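Local coordinates for protein transcription initiation factor IIB (Methanocaldococcus vulcanius, PDB 5O9I) that interrupts a transcription initiation factor as a mini-intein of the HINT fold, which probably excises itself by protein splicing, at residues A[88-100]-A[182-194]. Sequence-based numbering, arbitrary orientation.
Sequences NKKVRVTGSHSVF and NFIAGFGGFVLHN
F190 fills the hollow under strand 89-93: V91 CG1 sits over the middle of one ring face, 3.6 Å from the ring centroid in a CH-pi contact. The backbone at K89 C and K90 N meets the ring edge, and K90 C comes within 3.4 Å of F190 CE1. V91 reaches the ring because CG1 falls between its own backbone N and carbonyl carbon (chi1 66°). Beside this wedge the 186-189 type I turn lies close under the strand; a CB on G188 would be tight against K89 CB. At the other end strand 98-100 crosses strand 190-193, and F100 lodges between V191 and H193. Its CD1 meets V191 CG1 at 3.6 Å, while CE1 lies 3.5 Å from H193 CB; F58 adds an edge-to-face ring. F100 CZ meets the H193 ring obliquely, the planes 76° apart. L192 CB touches the edge of the H97 ring at CE1, 3.8 Å away. Trimming F190 to an alanine would probably open a gap beneath V91 and cost its methyl the ring face it rests on. Polar linkage is sparse: H193 N donates to S98 O at 2.9 Å, nearly straight at 173°, supplemented by a weak S98 OG bond to H193 O. The H97 ring, its CG anti to the backbone N, reaches across until NE2 is 2.9 Å from H193 O, at too poor an angle for a bond. Largely apolar fit thus joins the TxxH motif (T94 to H97) to the H193-N194 end, as in other inteins, and the backbone bond probably helps hold H193 there.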
ATOM      1  N   ASN A  88      16.999  -4.293   4.434  1.00 91.98           N
ATOM      2  CA  ASN A  88      16.846  -2.930   4.902  1.00 96.74           C
ATOM      3  C   ASN A  88      15.828  -2.158   4.035  1.00 96.57           C
ATOM      4  O   ASN A  88      15.977  -0.951   3.801  1.00104.44           O
ATOM      5  CB  ASN A  88      18.233  -2.243   4.939  1.00 99.01           C
ATOM      6  CG  ASN A  88      18.402  -1.280   6.106  1.00101.70           C
ATOM      7  OD1 ASN A  88      17.568  -1.168   6.992  1.00105.50           O
ATOM      8  ND2 ASN A  88      19.499  -0.571   6.094  1.00106.21           N
ATOM      9  N   LYS A  89      14.805  -2.875   3.562  1.00 92.04           N
ATOM     10  CA  LYS A  89      13.691  -2.286   2.814  1.00 87.08           C
ATOM     11  C   LYS A  89      12.606  -1.957   3.799  1.00 86.68           C
ATOM     12  O   LYS A  89      12.354  -2.751   4.708  1.00 88.46           O
ATOM     13  CB  LYS A  89      13.112  -3.273   1.815  1.00 81.48           C
ATOM     14  CG  LYS A  89      14.065  -3.755   0.742  1.00 78.59           C
ATOM     15  CD  LYS A  89      13.466  -4.966   0.047  1.00 74.62           C
ATOM     16  CE  LYS A  89      13.784  -5.008  -1.431  1.00 73.48           C
ATOM     17  NZ  LYS A  89      15.195  -5.351  -1.711  1.00 74.77           N
ATOM     18  N   LYS A  90      11.936  -0.829   3.592  1.00 85.64           N
ATOM     19  CA  LYS A  90      10.956  -0.386   4.547  1.00 86.37           C
ATOM     20  C   LYS A  90       9.821   0.432   3.970  1.00 86.22           C
ATOM     21  O   LYS A  90       9.900   0.979   2.875  1.00 86.65           O
ATOM     22  CB  LYS A  90      11.646   0.392   5.654  1.00 89.19           C
ATOM     23  CG  LYS A  90      12.678   1.326   5.128  1.00 92.77           C
ATOM     24  CD  LYS A  90      13.450   2.102   6.173  1.00 97.15           C
ATOM     25  CE  LYS A  90      14.586   2.846   5.482  1.00 98.69           C
ATOM     26  NZ  LYS A  90      14.889   4.143   6.163  1.00105.90           N
ATOM     27  N   VAL A  91       8.761   0.503   4.765  1.00 88.18           N
ATOM     28  CA  VAL A  91       7.582   1.277   4.447  1.00 87.16           C
ATOM     29  C   VAL A  91       6.995   1.782   5.755  1.00 89.85           C
ATOM     30  O   VAL A  91       7.137   1.113   6.792  1.00 90.95           O
ATOM     31  CB  VAL A  91       6.572   0.380   3.716  1.00 85.95           C
ATOM     32  CG1 VAL A  91       6.033  -0.738   4.607  1.00 83.44           C
ATOM     33  CG2 VAL A  91       5.423   1.183   3.123  1.00 84.61           C
ATOM     34  N   ARG A  92       6.354   2.954   5.715  1.00 90.99           N
ATOM     35  CA  ARG A  92       5.686   3.483   6.896  1.00100.23           C
ATOM     36  C   ARG A  92       4.173   3.393   6.726  1.00 97.80           C
ATOM     37  O   ARG A  92       3.626   3.937   5.769  1.00 94.20           O
ATOM     38  CB  ARG A  92       6.072   4.933   7.148  1.00108.50           C
ATOM     39  CG  ARG A  92       7.578   5.219   7.148  1.00112.56           C
ATOM     40  CD  ARG A  92       8.011   6.128   8.278  1.00118.78           C
ATOM     41  NE  ARG A  92       8.811   7.264   7.775  1.00125.65           N
ATOM     42  CZ  ARG A  92       8.713   8.542   8.183  1.00129.33           C
ATOM     43  NH1 ARG A  92       7.835   8.927   9.127  1.00130.67           N
ATOM     44  NH2 ARG A  92       9.495   9.460   7.616  1.00129.66           N
ATOM     45  N   VAL A  93       3.508   2.744   7.668  1.00 96.83           N
ATOM     46  CA  VAL A  93       2.070   2.563   7.581  1.00 99.06           C
ATOM     47  C   VAL A  93       1.359   2.599   8.939  1.00103.76           C
ATOM     48  O   VAL A  93       1.985   2.563   9.982  1.00105.15           O
ATOM     49  CB  VAL A  93       1.741   1.232   6.883  1.00 94.84           C
ATOM     50  CG1 VAL A  93       1.886   1.364   5.386  1.00 92.62           C
ATOM     51  CG2 VAL A  93       2.639   0.116   7.405  1.00 93.68           C
ATOM     52  N   THR A  94       0.037   2.674   8.880  1.00103.71           N
ATOM     53  CA  THR A  94      -0.830   2.686  10.049  1.00106.35           C
ATOM     54  C   THR A  94      -0.832   1.269  10.648  1.00106.74           C
ATOM     55  O   THR A  94      -0.875   0.256   9.920  1.00107.95           O
ATOM     56  CB  THR A  94      -2.247   3.155   9.612  1.00105.50           C
ATOM     57  OG1 THR A  94      -2.245   4.571   9.434  1.00107.47           O
ATOM     58  CG2 THR A  94      -3.300   2.814  10.561  1.00107.56           C
ATOM     59  N   GLY A  95      -0.765   1.194  11.973  1.00108.93           N
ATOM     60  CA  GLY A  95      -0.806  -0.086  12.691  1.00110.74           C
ATOM     61  C   GLY A  95      -2.095  -0.870  12.564  1.00109.76           C
ATOM     62  O   GLY A  95      -2.090  -2.085  12.681  1.00111.11           O
ATOM     63  N   SER A  96      -3.198  -0.165  12.366  1.00112.78           N
ATOM     64  CA  SER A  96      -4.503  -0.792  12.090  1.00114.56           C
ATOM     65  C   SER A  96      -4.619  -1.455  10.721  1.00112.08           C
ATOM     66  O   SER A  96      -5.333  -2.433  10.592  1.00107.30           O
ATOM     67  CB  SER A  96      -5.623   0.243  12.148  1.00118.45           C
ATOM     68  OG  SER A  96      -5.676   0.972  10.919  1.00115.23           O
ATOM     69  N   HIS A  97      -3.945  -0.887   9.710  1.00118.05           N
ATOM     70  CA  HIS A  97      -4.054  -1.331   8.310  1.00115.94           C
ATOM     71  C   HIS A  97      -3.330  -2.675   8.159  1.00106.93           C
ATOM     72  O   HIS A  97      -2.706  -3.140   9.098  1.00106.19           O
ATOM     73  CB  HIS A  97      -3.465  -0.242   7.389  1.00125.60           C
ATOM     74  CG  HIS A  97      -3.710  -0.458   5.923  1.00128.57           C
ATOM     75  ND1 HIS A  97      -2.719  -0.874   5.059  1.00124.77           N
ATOM     76  CD2 HIS A  97      -4.836  -0.338   5.176  1.00135.84           C
ATOM     77  CE1 HIS A  97      -3.226  -1.015   3.847  1.00123.68           C
ATOM     78  NE2 HIS A  97      -4.503  -0.685   3.886  1.00130.17           N
ATOM     79  N   SER A  98      -3.418  -3.298   6.995  1.00 96.80           N
ATOM     80  CA  SER A  98      -2.974  -4.660   6.842  1.00 94.09           C
ATOM     81  C   SER A  98      -2.010  -4.862   5.649  1.00 89.08           C
ATOM     82  O   SER A  98      -2.105  -4.187   4.625  1.00 86.29           O
ATOM     83  CB  SER A  98      -4.227  -5.556   6.748  1.00 96.80           C
ATOM     84  OG  SER A  98      -5.379  -4.739   6.417  1.00 95.05           O
ATOM     85  N   VAL A  99      -1.062  -5.772   5.851  1.00 84.61           N
ATOM     86  CA  VAL A  99      -0.148  -6.254   4.841  1.00 82.05           C
ATOM     87  C   VAL A  99      -0.410  -7.739   4.710  1.00 78.80           C
ATOM     88  O   VAL A  99      -1.489  -8.182   5.086  1.00 84.51           O
ATOM     89  CB  VAL A  99       1.313  -5.948   5.205  1.00 83.21           C
ATOM     90  CG1 VAL A  99       1.476  -4.464   5.497  1.00 83.89           C
ATOM     91  CG2 VAL A  99       1.795  -6.793   6.375  1.00 86.01           C
ATOM     92  N   PHE A 100       0.507  -8.507   4.136  1.00 72.25           N
ATOM     93  CA  PHE A 100       0.250  -9.920   3.937  1.00 70.96           C
ATOM     94  C   PHE A 100       1.384 -10.724   4.523  1.00 73.04           C
ATOM     95  O   PHE A 100       2.518 -10.244   4.601  1.00 75.82           O
ATOM     96  CB  PHE A 100       0.143 -10.273   2.466  1.00 65.53           C
ATOM     97  CG  PHE A 100      -1.130  -9.823   1.804  1.00 62.72           C
ATOM     98  CD1 PHE A 100      -1.246  -8.523   1.280  1.00 60.45           C
ATOM     99  CD2 PHE A 100      -2.199 -10.698   1.641  1.00 60.86           C
ATOM    100  CE1 PHE A 100      -2.404  -8.113   0.637  1.00 58.95           C
ATOM    101  CE2 PHE A 100      -3.347 -10.290   0.972  1.00 58.94           C
ATOM    102  CZ  PHE A 100      -3.459  -9.007   0.483  1.00 58.17           C
ATOM    103  N   ASN A 182      -5.919  -5.055  -3.224  1.00 60.22           N
ATOM    104  CA  ASN A 182      -4.540  -4.871  -2.822  1.00 56.27           C
ATOM    105  C   ASN A 182      -3.825  -3.903  -3.762  1.00 54.76           C
ATOM    106  O   ASN A 182      -4.323  -3.530  -4.817  1.00 56.49           O
ATOM    107  CB  ASN A 182      -3.829  -6.240  -2.785  1.00 53.03           C
ATOM    108  CG  ASN A 182      -3.549  -6.768  -4.168  1.00 50.48           C
ATOM    109  OD1 ASN A 182      -2.622  -6.301  -4.843  1.00 49.27           O
ATOM    110  ND2 ASN A 182      -4.355  -7.728  -4.626  1.00 49.50           N
ATOM    111  N   PHE A 183      -2.630  -3.514  -3.358  1.00 52.64           N
ATOM    112  CA  PHE A 183      -1.719  -2.799  -4.222  1.00 51.50           C
ATOM    113  C   PHE A 183      -0.388  -2.673  -3.535  1.00 49.58           C
ATOM    114  O   PHE A 183      -0.250  -2.913  -2.362  1.00 48.72           O
ATOM    115  CB  PHE A 183      -2.214  -1.425  -4.526  1.00 53.45           C
ATOM    116  CG  PHE A 183      -2.212  -0.518  -3.322  1.00 56.20           C
ATOM    117  CD1 PHE A 183      -3.260  -0.558  -2.406  1.00 57.79           C
ATOM    118  CD2 PHE A 183      -1.185   0.388  -3.112  1.00 57.40           C
ATOM    119  CE1 PHE A 183      -3.289   0.267  -1.287  1.00 59.85           C
ATOM    120  CE2 PHE A 183      -1.195   1.222  -1.992  1.00 60.49           C
ATOM    121  CZ  PHE A 183      -2.255   1.160  -1.069  1.00 60.81           C
ATOM    122  N   ILE A 184       0.594  -2.258  -4.276  1.00 49.03           N
ATOM    123  CA  ILE A 184       1.905  -2.188  -3.683  1.00 50.34           C
ATOM    124  C   ILE A 184       2.341  -0.783  -3.600  1.00 52.38           C
ATOM    125  O   ILE A 184       1.938   0.070  -4.390  1.00 51.40           O
ATOM    126  CB  ILE A 184       2.924  -3.018  -4.460  1.00 48.70           C
ATOM    127  CG1 ILE A 184       3.252  -2.326  -5.769  1.00 47.64           C
ATOM    128  CG2 ILE A 184       2.346  -4.429  -4.696  1.00 47.62           C
ATOM    129  CD1 ILE A 184       3.973  -3.160  -6.708  1.00 47.02           C
ATOM    130  N   ALA A 185       3.197  -0.567  -2.632  1.00 55.03           N
ATOM    131  CA  ALA A 185       3.733   0.762  -2.400  1.00 59.26           C
ATOM    132  C   ALA A 185       5.034   0.607  -1.617  1.00 60.06           C
ATOM    133  O   ALA A 185       5.288  -0.456  -1.043  1.00 60.87           O
ATOM    134  CB  ALA A 185       2.719   1.590  -1.626  1.00 61.66           C
ATOM    135  N   GLY A 186       5.851   1.656  -1.623  1.00 60.91           N
ATOM    136  CA  GLY A 186       7.127   1.633  -0.887  1.00 60.93           C
ATOM    137  C   GLY A 186       8.233   1.302  -1.862  1.00 59.42           C
ATOM    138  O   GLY A 186       7.984   0.723  -2.906  1.00 55.52           O
ATOM    139  N   PHE A 187       9.457   1.701  -1.544  1.00 60.76           N
ATOM    140  CA  PHE A 187      10.539   1.434  -2.445  1.00 61.20           C
ATOM    141  C   PHE A 187      10.661  -0.064  -2.719  1.00 61.63           C
ATOM    142  O   PHE A 187      10.763  -0.469  -3.913  1.00 63.91           O
ATOM    143  CB  PHE A 187      11.847   2.072  -1.981  1.00 61.46           C
ATOM    144  CG  PHE A 187      11.903   3.560  -2.250  1.00 61.73           C
ATOM    145  CD1 PHE A 187      11.959   4.048  -3.561  1.00 60.71           C
ATOM    146  CD2 PHE A 187      11.868   4.463  -1.222  1.00 63.77           C
ATOM    147  CE1 PHE A 187      11.988   5.417  -3.825  1.00 62.56           C
ATOM    148  CE2 PHE A 187      11.933   5.855  -1.485  1.00 65.42           C
ATOM    149  CZ  PHE A 187      11.978   6.331  -2.787  1.00 63.54           C
ATOM    150  N   GLY A 188      10.564  -0.876  -1.670  1.00 58.91           N
ATOM    151  CA  GLY A 188      10.556  -2.297  -1.885  1.00 58.00           C
ATOM    152  C   GLY A 188       9.246  -2.947  -2.414  1.00 58.90           C
ATOM    153  O   GLY A 188       9.187  -4.192  -2.555  1.00 59.87           O
ATOM    154  N   GLY A 189       8.195  -2.186  -2.699  1.00 57.09           N
ATOM    155  CA  GLY A 189       7.006  -2.790  -3.244  1.00 56.14           C
ATOM    156  C   GLY A 189       6.314  -3.703  -2.259  1.00 57.04           C
ATOM    157  O   GLY A 189       5.936  -4.813  -2.552  1.00 58.51           O
ATOM    158  N   PHE A 190       6.167  -3.224  -1.062  1.00 59.66           N
ATOM    159  CA  PHE A 190       5.436  -3.925  -0.063  1.00 60.76           C
ATOM    160  C   PHE A 190       3.988  -4.035  -0.507  1.00 60.71           C
ATOM    161  O   PHE A 190       3.390  -3.010  -0.898  1.00 61.33           O
ATOM    162  CB  PHE A 190       5.451  -3.104   1.202  1.00 64.26           C
ATOM    163  CG  PHE A 190       6.685  -3.261   2.029  1.00 66.55           C
ATOM    164  CD1 PHE A 190       7.759  -2.422   1.860  1.00 67.98           C
ATOM    165  CD2 PHE A 190       6.707  -4.167   3.094  1.00 69.02           C
ATOM    166  CE1 PHE A 190       8.893  -2.548   2.688  1.00 70.27           C
ATOM    167  CE2 PHE A 190       7.819  -4.283   3.924  1.00 68.96           C
ATOM    168  CZ  PHE A 190       8.913  -3.483   3.718  1.00 69.59           C
ATOM    169  N   VAL A 191       3.414  -5.231  -0.389  1.00 59.22           N
ATOM    170  CA  VAL A 191       1.991  -5.433  -0.764  1.00 61.05           C
ATOM    171  C   VAL A 191       1.035  -5.053   0.380  1.00 66.55           C
ATOM    172  O   VAL A 191       1.134  -5.606   1.489  1.00 71.23           O
ATOM    173  CB  VAL A 191       1.684  -6.893  -1.084  1.00 57.07           C
ATOM    174  CG1 VAL A 191       0.287  -7.031  -1.623  1.00 56.19           C
ATOM    175  CG2 VAL A 191       2.729  -7.441  -2.059  1.00 57.31           C
ATOM    176  N   LEU A 192       0.090  -4.160   0.109  1.00 68.84           N
ATOM    177  CA  LEU A 192      -0.854  -3.683   1.114  1.00 71.62           C
ATOM    178  C   LEU A 192      -2.215  -4.235   0.823  1.00 72.88           C
ATOM    179  O   LEU A 192      -2.552  -4.369  -0.346  1.00 74.10           O
ATOM    180  CB  LEU A 192      -0.941  -2.171   1.008  1.00 75.01           C
ATOM    181  CG  LEU A 192       0.116  -1.315   1.744  1.00 76.20           C
ATOM    182  CD1 LEU A 192       1.405  -2.052   2.046  1.00 75.64           C
ATOM    183  CD2 LEU A 192       0.505  -0.113   0.925  1.00 75.86           C
ATOM    184  N   HIS A 193      -2.987  -4.553   1.866  1.00 74.52           N
ATOM    185  CA  HIS A 193      -4.390  -5.083   1.746  1.00 77.93           C
ATOM    186  C   HIS A 193      -5.447  -4.076   2.162  1.00 75.78           C
ATOM    187  O   HIS A 193      -5.307  -3.420   3.205  1.00 74.97           O
ATOM    188  CB  HIS A 193      -4.572  -6.304   2.648  1.00 80.81           C
ATOM    189  CG  HIS A 193      -5.931  -6.926   2.556  1.00 84.26           C
ATOM    190  ND1 HIS A 193      -6.449  -7.443   1.381  1.00 87.74           N
ATOM    191  CD2 HIS A 193      -6.878  -7.130   3.499  1.00 84.58           C
ATOM    192  CE1 HIS A 193      -7.660  -7.924   1.605  1.00 84.00           C
ATOM    193  NE2 HIS A 193      -7.941  -7.757   2.884  1.00 83.51           N
ATOM    194  N   ASN A 194      -6.523  -3.988   1.391  1.00 75.02           N
ATOM    195  CA  ASN A 194      -7.624  -3.023   1.689  1.00 76.75           C
ATOM    196  C   ASN A 194      -8.538  -3.455   2.858  1.00 74.86           C
ATOM    197  O   ASN A 194      -8.918  -4.614   2.937  1.00 70.06           O
ATOM    198  CB  ASN A 194      -8.455  -2.774   0.412  1.00 74.51           C
ATOM    199  CG  ASN A 194      -7.822  -1.741  -0.515  1.00 75.48           C
ATOM    200  OD1 ASN A 194      -6.821  -1.058  -0.151  1.00 73.25           O
ATOM    201  ND2 ASN A 194      -8.414  -1.598  -1.733  1.00 72.75           N
TER